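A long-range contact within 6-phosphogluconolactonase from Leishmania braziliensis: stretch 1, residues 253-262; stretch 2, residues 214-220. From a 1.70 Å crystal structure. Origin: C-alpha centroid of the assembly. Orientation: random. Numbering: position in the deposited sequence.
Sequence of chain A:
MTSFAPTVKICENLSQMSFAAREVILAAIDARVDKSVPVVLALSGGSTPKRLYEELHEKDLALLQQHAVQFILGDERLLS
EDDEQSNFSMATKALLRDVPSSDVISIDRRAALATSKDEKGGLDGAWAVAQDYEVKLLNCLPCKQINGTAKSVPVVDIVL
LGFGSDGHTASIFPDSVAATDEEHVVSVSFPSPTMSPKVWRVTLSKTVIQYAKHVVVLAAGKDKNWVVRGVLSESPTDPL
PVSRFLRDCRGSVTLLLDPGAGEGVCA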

# COMPACT_ATOMS: atom_id res chain seq x y z
N VAL A 253 0.31 2.15 -13.49
CA VAL A 253 1.08 1.26 -12.62
C VAL A 253 2.55 1.40 -13.00
O VAL A 253 2.93 1.37 -14.19
CB VAL A 253 0.62 -0.22 -12.71
CG1 VAL A 253 1.54 -1.16 -11.94
CG2 VAL A 253 -0.85 -0.39 -12.27
N THR A 254 3.37 1.60 -11.97
CA THR A 254 4.82 1.66 -12.10
C THR A 254 5.47 0.63 -11.18
O THR A 254 5.14 0.59 -10.00
CB THR A 254 5.32 3.04 -11.75
OG1 THR A 254 4.68 4.00 -12.62
CG2 THR A 254 6.85 3.13 -11.84
N LEU A 255 6.38 -0.17 -11.73
CA LEU A 255 7.18 -1.14 -10.96
C LEU A 255 8.63 -0.61 -10.89
O LEU A 255 9.28 -0.47 -11.91
CB LEU A 255 7.19 -2.51 -11.62
CG LEU A 255 5.85 -3.15 -11.95
CD1 LEU A 255 6.08 -4.64 -12.40
CD2 LEU A 255 4.88 -3.09 -10.79
N LEU A 256 9.07 -0.29 -9.67
CA LEU A 256 10.45 0.10 -9.39
C LEU A 256 11.16 -1.09 -8.75
O LEU A 256 10.81 -1.49 -7.64
CB LEU A 256 10.46 1.31 -8.42
CG LEU A 256 9.69 2.55 -8.92
CD1 LEU A 256 9.67 3.67 -7.85
CD2 LEU A 256 10.22 3.07 -10.25
N LEU A 257 12.11 -1.66 -9.49
CA LEU A 257 12.66 -2.96 -9.18
C LEU A 257 14.17 -2.87 -9.11
O LEU A 257 14.75 -2.02 -9.77
CB LEU A 257 12.29 -3.95 -10.29
CG LEU A 257 10.81 -4.14 -10.62
CD1 LEU A 257 10.70 -5.15 -11.75
CD2 LEU A 257 10.00 -4.57 -9.38
N ASP A 258 14.80 -3.77 -8.36
CA ASP A 258 16.24 -3.87 -8.38
C ASP A 258 16.60 -4.98 -9.39
O ASP A 258 15.69 -5.61 -9.96
CB ASP A 258 16.79 -4.09 -6.96
CG ASP A 258 16.80 -5.54 -6.53
OD1 ASP A 258 17.64 -5.86 -5.67
OD2 ASP A 258 15.99 -6.35 -7.04
N PRO A 259 17.90 -5.21 -9.64
CA PRO A 259 18.24 -6.11 -10.74
C PRO A 259 17.74 -7.56 -10.54
O PRO A 259 17.27 -8.18 -11.50
CB PRO A 259 19.76 -6.02 -10.82
CG PRO A 259 20.10 -4.70 -10.19
CD PRO A 259 19.08 -4.52 -9.10
N GLY A 260 17.79 -8.06 -9.31
CA GLY A 260 17.31 -9.43 -9.03
C GLY A 260 15.82 -9.57 -9.26
O GLY A 260 15.36 -10.54 -9.88
N ALA A 261 15.04 -8.62 -8.74
CA ALA A 261 13.56 -8.60 -8.91
C ALA A 261 13.15 -8.44 -10.37
O ALA A 261 12.19 -9.05 -10.84
CB ALA A 261 12.89 -7.52 -8.03
N GLY A 262 13.94 -7.65 -11.11
CA GLY A 262 13.65 -7.39 -12.52
C GLY A 262 14.33 -8.28 -13.54
O GLY A 262 14.24 -7.99 -14.74
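Stretch 2 (214-220) HVVVLAA

How does the second stretch run against the first? Residues 214-219 form a β-strand that lies beside strand 253-257 and points the same way, the two N-to-C directions differing by 15° (signed crossing angle -15°) and the axes approaching to 4.7 Å. The phi/psi values are extended throughout, near -122/130 at Val-215 and -100/132 at Val-217. The register is regular: Val-215 pairs with Val-253, Val-216 with Thr-254, Val-217 with Leu-255, Leu-218 with Leu-256 and Ala-219 with Leu-257. CA of Val-215, Val-216, Val-217 and Leu-218 lies 4.8 Å from CA of Val-253, Thr-254, Leu-255 and Leu-256 respectively; from Ala-219 CA to Leu-257 CA the gap is 5.1 Å.

What stitches the backbones together? In a parallel pair, alternate residues of one strand bond to the two residues that flank their register partner, and here Thr-254 and Leu-256 do so. Thr-254 N donates to Val-215 O at 2.9 Å, while Val-217 N donates to Thr-254 O at 2.8 Å. Leu-256 N then reaches Val-217 O at 2.7 Å, and Ala-219 N reaches Leu-256 O at 3.0 Å. The ladder closes with Asp-258 N to Ala-219 O, longer at 3.2 Å and more bent, with an angle of 141° at the hydrogen. A water also bridges Val-215 O, to which it donates at 3.0 Å, and Thr-254 OG1, 2.8 Å away.

Where does Leu-256, the residue with the most covered surface, find its partners? Its side chain, with chi1 in m and chi2 in t, shares a sheet face with Thr-254, Val-216 and Leu-218. Leu-256 CD1 packs 3.7 Å from Val-216 CG1 and 4.3 Å from Leu-218 CG, so one methyl touches two side chains that are neighbours along that face.

What do Val-217 and Ala-219 meet on the other face? Both side chains lie there with Val-215, Val-253, Leu-255 and Leu-257. Val-217, with chi1 in t, brings CG2 to 3.5 Å from Leu-255 CD2, a close apolar contact. The small Ala-219 places CB 3.9 Å from Leu-257 CD2.

How does the contact end beyond the strands? Ala-220 takes up the space next to Asp-258, its CB 3.5 Å from Asp-258 CG. Asp-258 OD2 accepts a hydrogen bond from Ala-261 N at 3.0 Å, which ties the turn together, and Ala-261 CB sits 3.6 Å from Ala-219 O.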

# COMPACT_ATOMS: atom_id res chain seq x y z
N HIS A 214 -2.73 6.37 -9.48
CA HIS A 214 -1.36 5.90 -9.71
C HIS A 214 -1.01 4.84 -8.65
O HIS A 214 -1.28 5.02 -7.44
CB HIS A 214 -0.37 7.06 -9.63
CG HIS A 214 -0.75 8.25 -10.46
ND1 HIS A 214 -0.58 8.28 -11.83
CD2 HIS A 214 -1.30 9.44 -10.11
CE1 HIS A 214 -1.02 9.44 -12.29
NE2 HIS A 214 -1.45 10.17 -11.27
N VAL A 215 -0.41 3.75 -9.10
CA VAL A 215 0.06 2.70 -8.20
C VAL A 215 1.56 2.56 -8.46
O VAL A 215 1.99 2.47 -9.60
CB VAL A 215 -0.66 1.36 -8.47
CG1 VAL A 215 -0.09 0.26 -7.60
CG2 VAL A 215 -2.18 1.51 -8.25
N VAL A 216 2.35 2.58 -7.39
CA VAL A 216 3.81 2.51 -7.50
C VAL A 216 4.30 1.38 -6.58
O VAL A 216 4.17 1.44 -5.36
CB VAL A 216 4.49 3.83 -7.10
CG1 VAL A 216 6.06 3.71 -7.20
CG2 VAL A 216 3.93 5.00 -7.94
N VAL A 217 4.86 0.35 -7.19
CA VAL A 217 5.40 -0.80 -6.47
C VAL A 217 6.90 -0.64 -6.37
O VAL A 217 7.57 -0.37 -7.38
CB VAL A 217 5.10 -2.13 -7.22
CG1 VAL A 217 5.61 -3.34 -6.40
CG2 VAL A 217 3.60 -2.28 -7.62
N LEU A 218 7.44 -0.82 -5.17
CA LEU A 218 8.89 -0.90 -4.93
C LEU A 218 9.21 -2.30 -4.48
O LEU A 218 8.69 -2.74 -3.44
CB LEU A 218 9.30 0.07 -3.82
CG LEU A 218 9.26 1.59 -4.08
CD1 LEU A 218 7.89 2.11 -4.03
CD2 LEU A 218 10.10 2.31 -3.03
N ALA A 219 10.07 -3.01 -5.22
CA ALA A 219 10.42 -4.41 -4.88
C ALA A 219 11.86 -4.72 -5.25
O ALA A 219 12.34 -4.39 -6.33
CB ALA A 219 9.47 -5.41 -5.60
N ALA A 220 12.55 -5.36 -4.32
CA ALA A 220 13.95 -5.72 -4.48
C ALA A 220 14.17 -7.16 -4.00
O ALA A 220 13.60 -7.58 -2.99
CB ALA A 220 14.82 -4.76 -3.71
O HOH W 1 2.24 4.82 -11.48